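Local structure of ABC transporter ATP-binding protein (Sulfolobus tokodaii, 2PJZ) at residues L188-F198 and P207-E215. The protein probably binds and hydrolyses ATP as the nucleotide-binding subunit of an ABC transporter, possibly one that carries cobalt. Residues are numbered along the deposited sequence; the frame is centred on the assembly and turned at random.
Sequences LNLYKEYKAYF and PISVSELLE
Pro207 lies over one face of the Tyr197 ring, its CA offset toward the rim and its CB in an off-centre CH-pi contact 4.1 Å from the ring centroid. Phe198, the next residue, is met instead at its edge: Leu213 CD1 lies near the ring plane, 3.8 Å from CZ, while Ile208 CG2 approaches CE2 obliquely. These rings belong to an antiparallel beta hairpin, strands 195-200 and 203-209, at the margin of the mixed sheet of the P-loop NTPase core. Strand 195-200 pairs on its other side with strand 32-36, and strand 203-209 is an edge strand of this sheet within the chain. Ala196 and Ile208 form a hydrogen-bonded pair: Ala196 N gives a nearly straight bond (171°) to Ile208 O, and Ile208 N returns one to Ala196 O, both in the carbonyl planes. Where strand gives way to helix 210-214, the pairing is carried one step further by Val210 N, which donates to Tyr194 O at 2.9 Å. Ser209 occupies the N-cap position, its OG accepting a weak bond from Glu212 N.

Val210 then points into the bend formed by the 3-10 segment and the type I turn Tyr191-Tyr194. With CG1 anti to its backbone N (chi1 171°), that methyl reaches Leu188 CB and the carbonyls of Leu188 and Tyr191, leaving CG2 to pack on Ala196 CB at 3.8 Å. On the far side of the bend from Val210, against helix 161-173, Tyr191 CD1 sits over the centre of the Tyr194 ring; the hydroxyls hydrogen-bond to Ser168 and Lys32, respectively. One helical turn on, Leu214 CD2 touches Leu188 CB, and the extended Lys192 chain crosses Leu214 at about a right angle, its CG 3.6 Å from Leu214 CD1.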
loop_
_atom_site.group_PDB
_atom_site.type_symbol
_atom_site.label_atom_id
_atom_site.label_comp_id
_atom_site.label_asym_id
_atom_site.label_seq_id
_atom_site.Cartn_x
_atom_site.Cartn_y
_atom_site.Cartn_z
ATOM N N LEU A 188 -2.876 6.952 -9.747
ATOM C CA LEU A 188 -3.879 5.943 -10.094
ATOM C C LEU A 188 -4.008 5.662 -11.590
ATOM O O LEU A 188 -4.437 4.571 -11.968
ATOM C CB LEU A 188 -5.237 6.306 -9.505
ATOM C CG LEU A 188 -5.354 6.276 -7.975
ATOM C CD1 LEU A 188 -6.725 6.790 -7.554
ATOM C CD2 LEU A 188 -5.096 4.862 -7.408
ATOM N N ASN A 189 -3.632 6.642 -12.431
ATOM C CA ASN A 189 -3.760 6.524 -13.882
ATOM C C ASN A 189 -2.850 5.445 -14.440
ATOM O O ASN A 189 -3.005 5.023 -15.582
ATOM C CB ASN A 189 -3.420 7.854 -14.550
ATOM C CG ASN A 189 -1.970 8.215 -14.371
ATOM O OD1 ASN A 189 -1.603 8.918 -13.422
ATOM N ND2 ASN A 189 -1.118 7.682 -15.239
ATOM N N LEU A 190 -1.870 5.032 -13.651
ATOM C CA LEU A 190 -0.992 3.930 -14.055
ATOM C C LEU A 190 -1.513 2.582 -13.547
ATOM O O LEU A 190 -0.926 1.544 -13.836
ATOM C CB LEU A 190 0.431 4.160 -13.534
ATOM C CG LEU A 190 1.302 5.185 -14.276
ATOM C CD1 LEU A 190 2.646 5.263 -13.585
ATOM C CD2 LEU A 190 1.470 4.801 -15.751
ATOM N N TYR A 191 -2.620 2.603 -12.806
ATOM C CA TYR A 191 -3.123 1.391 -12.164
ATOM C C TYR A 191 -4.573 1.088 -12.478
ATOM O O TYR A 191 -5.268 0.513 -11.653
ATOM C CB TYR A 191 -2.868 1.448 -10.648
ATOM C CG TYR A 191 -1.409 1.342 -10.337
ATOM C CD1 TYR A 191 -0.811 0.101 -10.102
ATOM C CD2 TYR A 191 -0.594 2.481 -10.340
ATOM C CE1 TYR A 191 0.556 0.003 -9.848
ATOM C CE2 TYR A 191 0.763 2.387 -10.092
ATOM C CZ TYR A 191 1.330 1.150 -9.837
ATOM O OH TYR A 191 2.679 1.078 -9.591
ATOM N N LYS A 192 -5.000 1.412 -13.704
ATOM C CA LYS A 192 -6.392 1.250 -14.147
ATOM C C LYS A 192 -6.875 -0.177 -14.078
ATOM O O LYS A 192 -8.062 -0.422 -13.790
ATOM C CB LYS A 192 -6.575 1.766 -15.591
ATOM C CG LYS A 192 -6.162 3.196 -15.783
ATOM C CD LYS A 192 -6.194 3.623 -17.273
ATOM C CE LYS A 192 -6.109 5.145 -17.363
ATOM N NZ LYS A 192 -6.378 5.626 -18.767
ATOM N N GLU A 193 -5.976 -1.125 -14.311
ATOM C CA GLU A 193 -6.385 -2.536 -14.321
ATOM C C GLU A 193 -6.514 -3.131 -12.907
ATOM O O GLU A 193 -6.858 -4.318 -12.740
ATOM C CB GLU A 193 -5.452 -3.370 -15.233
ATOM C CG GLU A 193 -3.992 -3.540 -14.762
ATOM C CD GLU A 193 -3.018 -2.381 -15.070
ATOM O OE1 GLU A 193 -1.912 -2.699 -15.594
ATOM O OE2 GLU A 193 -3.304 -1.195 -14.753
ATOM N N TYR A 194 -6.286 -2.297 -11.893
ATOM C CA TYR A 194 -6.248 -2.769 -10.486
ATOM C C TYR A 194 -7.523 -2.448 -9.768
ATOM O O TYR A 194 -8.265 -1.586 -10.220
ATOM C CB TYR A 194 -5.069 -2.141 -9.747
ATOM C CG TYR A 194 -3.767 -2.696 -10.202
ATOM C CD1 TYR A 194 -2.843 -3.212 -9.302
ATOM C CD2 TYR A 194 -3.443 -2.698 -11.555
ATOM C CE1 TYR A 194 -1.618 -3.743 -9.770
ATOM C CE2 TYR A 194 -2.270 -3.227 -12.015
ATOM C CZ TYR A 194 -1.362 -3.748 -11.140
ATOM O OH TYR A 194 -0.202 -4.250 -11.684
ATOM N N LYS A 195 -7.808 -3.168 -8.678
ATOM C CA LYS A 195 -8.943 -2.866 -7.830
ATOM C C LYS A 195 -8.455 -1.999 -6.665
ATOM O O LYS A 195 -7.311 -2.166 -6.194
ATOM C CB LYS A 195 -9.571 -4.137 -7.245
ATOM C CG LYS A 195 -10.235 -5.074 -8.271
ATOM C CD LYS A 195 -10.905 -6.216 -7.521
ATOM C CE LYS A 195 -11.244 -7.367 -8.460
ATOM N NZ LYS A 195 -11.137 -8.622 -7.658
ATOM N N ALA A 196 -9.334 -1.099 -6.236
ATOM C CA ALA A 196 -9.137 -0.242 -5.062
ATOM C C ALA A 196 -10.190 -0.399 -3.957
ATOM O O ALA A 196 -11.386 -0.672 -4.185
ATOM C CB ALA A 196 -9.048 1.272 -5.493
ATOM N N TYR A 197 -9.730 -0.160 -2.730
ATOM C CA TYR A 197 -10.582 -0.008 -1.572
ATOM C C TYR A 197 -10.267 1.354 -0.948
ATOM O O TYR A 197 -9.165 1.843 -1.078
ATOM C CB TYR A 197 -10.243 -1.074 -0.534
ATOM C CG TYR A 197 -10.602 -2.467 -0.977
ATOM C CD1 TYR A 197 -11.778 -3.057 -0.529
ATOM C CD2 TYR A 197 -9.771 -3.180 -1.843
ATOM C CE1 TYR A 197 -12.146 -4.353 -0.927
ATOM C CE2 TYR A 197 -10.118 -4.483 -2.261
ATOM C CZ TYR A 197 -11.315 -5.048 -1.778
ATOM O OH TYR A 197 -11.715 -6.306 -2.167
ATOM N N PHE A 198 -11.264 1.960 -0.322
ATOM C CA PHE A 198 -11.076 3.171 0.478
ATOM C C PHE A 198 -11.051 2.812 1.967
ATOM O O PHE A 198 -11.910 2.087 2.436
ATOM C CB PHE A 198 -12.267 4.111 0.259
ATOM C CG PHE A 198 -12.266 4.747 -1.094
ATOM C CD1 PHE A 198 -11.625 5.984 -1.293
ATOM C CD2 PHE A 198 -12.884 4.109 -2.169
ATOM C CE1 PHE A 198 -11.619 6.594 -2.556
ATOM C CE2 PHE A 198 -12.896 4.720 -3.433
ATOM C CZ PHE A 198 -12.258 5.954 -3.628
ATOM N N PRO A 207 -14.652 -3.586 -3.285
ATOM C CA PRO A 207 -13.680 -3.041 -4.220
ATOM C C PRO A 207 -14.318 -2.152 -5.318
ATOM O O PRO A 207 -15.522 -2.204 -5.518
ATOM C CB PRO A 207 -13.067 -4.296 -4.840
ATOM C CG PRO A 207 -14.199 -5.267 -4.855
ATOM C CD PRO A 207 -14.995 -4.986 -3.606
ATOM N N ILE A 208 -13.505 -1.340 -5.972
ATOM C CA ILE A 208 -13.937 -0.638 -7.195
ATOM C C ILE A 208 -12.806 -0.684 -8.204
ATOM O O ILE A 208 -11.625 -0.608 -7.841
ATOM C CB ILE A 208 -14.425 0.817 -6.904
ATOM C CG1 ILE A 208 -14.915 1.503 -8.199
ATOM C CG2 ILE A 208 -13.332 1.673 -6.248
ATOM C CD1 ILE A 208 -15.544 2.876 -7.938
ATOM N N SER A 209 -13.138 -0.851 -9.479
ATOM C CA SER A 209 -12.112 -0.794 -10.512
ATOM C C SER A 209 -11.473 0.600 -10.519
ATOM O O SER A 209 -12.205 1.614 -10.525
ATOM C CB SER A 209 -12.754 -1.064 -11.877
ATOM O OG SER A 209 -11.838 -0.743 -12.905
ATOM N N VAL A 210 -10.143 0.660 -10.543
ATOM C CA VAL A 210 -9.467 1.956 -10.658
ATOM C C VAL A 210 -9.805 2.601 -12.026
ATOM O O VAL A 210 -10.020 3.813 -12.119
ATOM C CB VAL A 210 -7.970 1.835 -10.481
ATOM C CG1 VAL A 210 -7.301 3.119 -10.819
ATOM C CG2 VAL A 210 -7.639 1.495 -8.993
ATOM N N SER A 211 -9.900 1.779 -13.066
ATOM C CA SER A 211 -10.284 2.292 -14.398
ATOM C C SER A 211 -11.591 3.056 -14.293
ATOM O O SER A 211 -11.706 4.171 -14.818
ATOM C CB SER A 211 -10.387 1.148 -15.435
ATOM O OG SER A 211 -10.842 1.656 -16.693
ATOM N N GLU A 212 -12.573 2.481 -13.609
ATOM C CA GLU A 212 -13.884 3.084 -13.470
ATOM C C GLU A 212 -13.862 4.285 -12.508
ATOM O O GLU A 212 -14.495 5.324 -12.762
ATOM C CB GLU A 212 -14.908 2.041 -13.057
ATOM C CG GLU A 212 -14.788 0.793 -13.981
ATOM C CD GLU A 212 -16.095 0.226 -14.464
ATOM O OE1 GLU A 212 -16.250 -1.015 -14.416
ATOM O OE2 GLU A 212 -16.954 0.998 -14.928
ATOM N N LEU A 213 -13.118 4.139 -11.412
ATOM C CA LEU A 213 -12.912 5.260 -10.485
ATOM C C LEU A 213 -12.382 6.507 -11.192
ATOM O O LEU A 213 -12.918 7.589 -10.985
ATOM C CB LEU A 213 -11.942 4.846 -9.379
ATOM C CG LEU A 213 -11.730 5.763 -8.174
ATOM C CD1 LEU A 213 -13.000 6.014 -7.402
ATOM C CD2 LEU A 213 -10.652 5.109 -7.292
ATOM N N LEU A 214 -11.353 6.344 -12.021
ATOM C CA LEU A 214 -10.645 7.463 -12.652
ATOM C C LEU A 214 -11.523 8.304 -13.571
ATOM O O LEU A 214 -11.186 9.467 -13.864
ATOM C CB LEU A 214 -9.436 6.970 -13.436
ATOM C CG LEU A 214 -8.159 6.591 -12.692
ATOM C CD1 LEU A 214 -7.276 5.801 -13.588
ATOM C CD2 LEU A 214 -7.425 7.827 -12.190
ATOM N N GLU A 215 -12.635 7.717 -14.016
ATOM C CA GLU A 215 -13.586 8.388 -14.906
ATOM C C GLU A 215 -14.922 8.586 -14.219
ATOM O O GLU A 215 -15.925 8.896 -14.866
ATOM C CB GLU A 215 -13.735 7.617 -16.245
ATOM C CG GLU A 215 -12.445 7.597 -17.092
ATOM C CD GLU A 215 -11.895 8.999 -17.416
ATOM O OE1 GLU A 215 -12.683 9.989 -17.461
ATOM O OE2 GLU A 215 -10.665 9.117 -17.634
#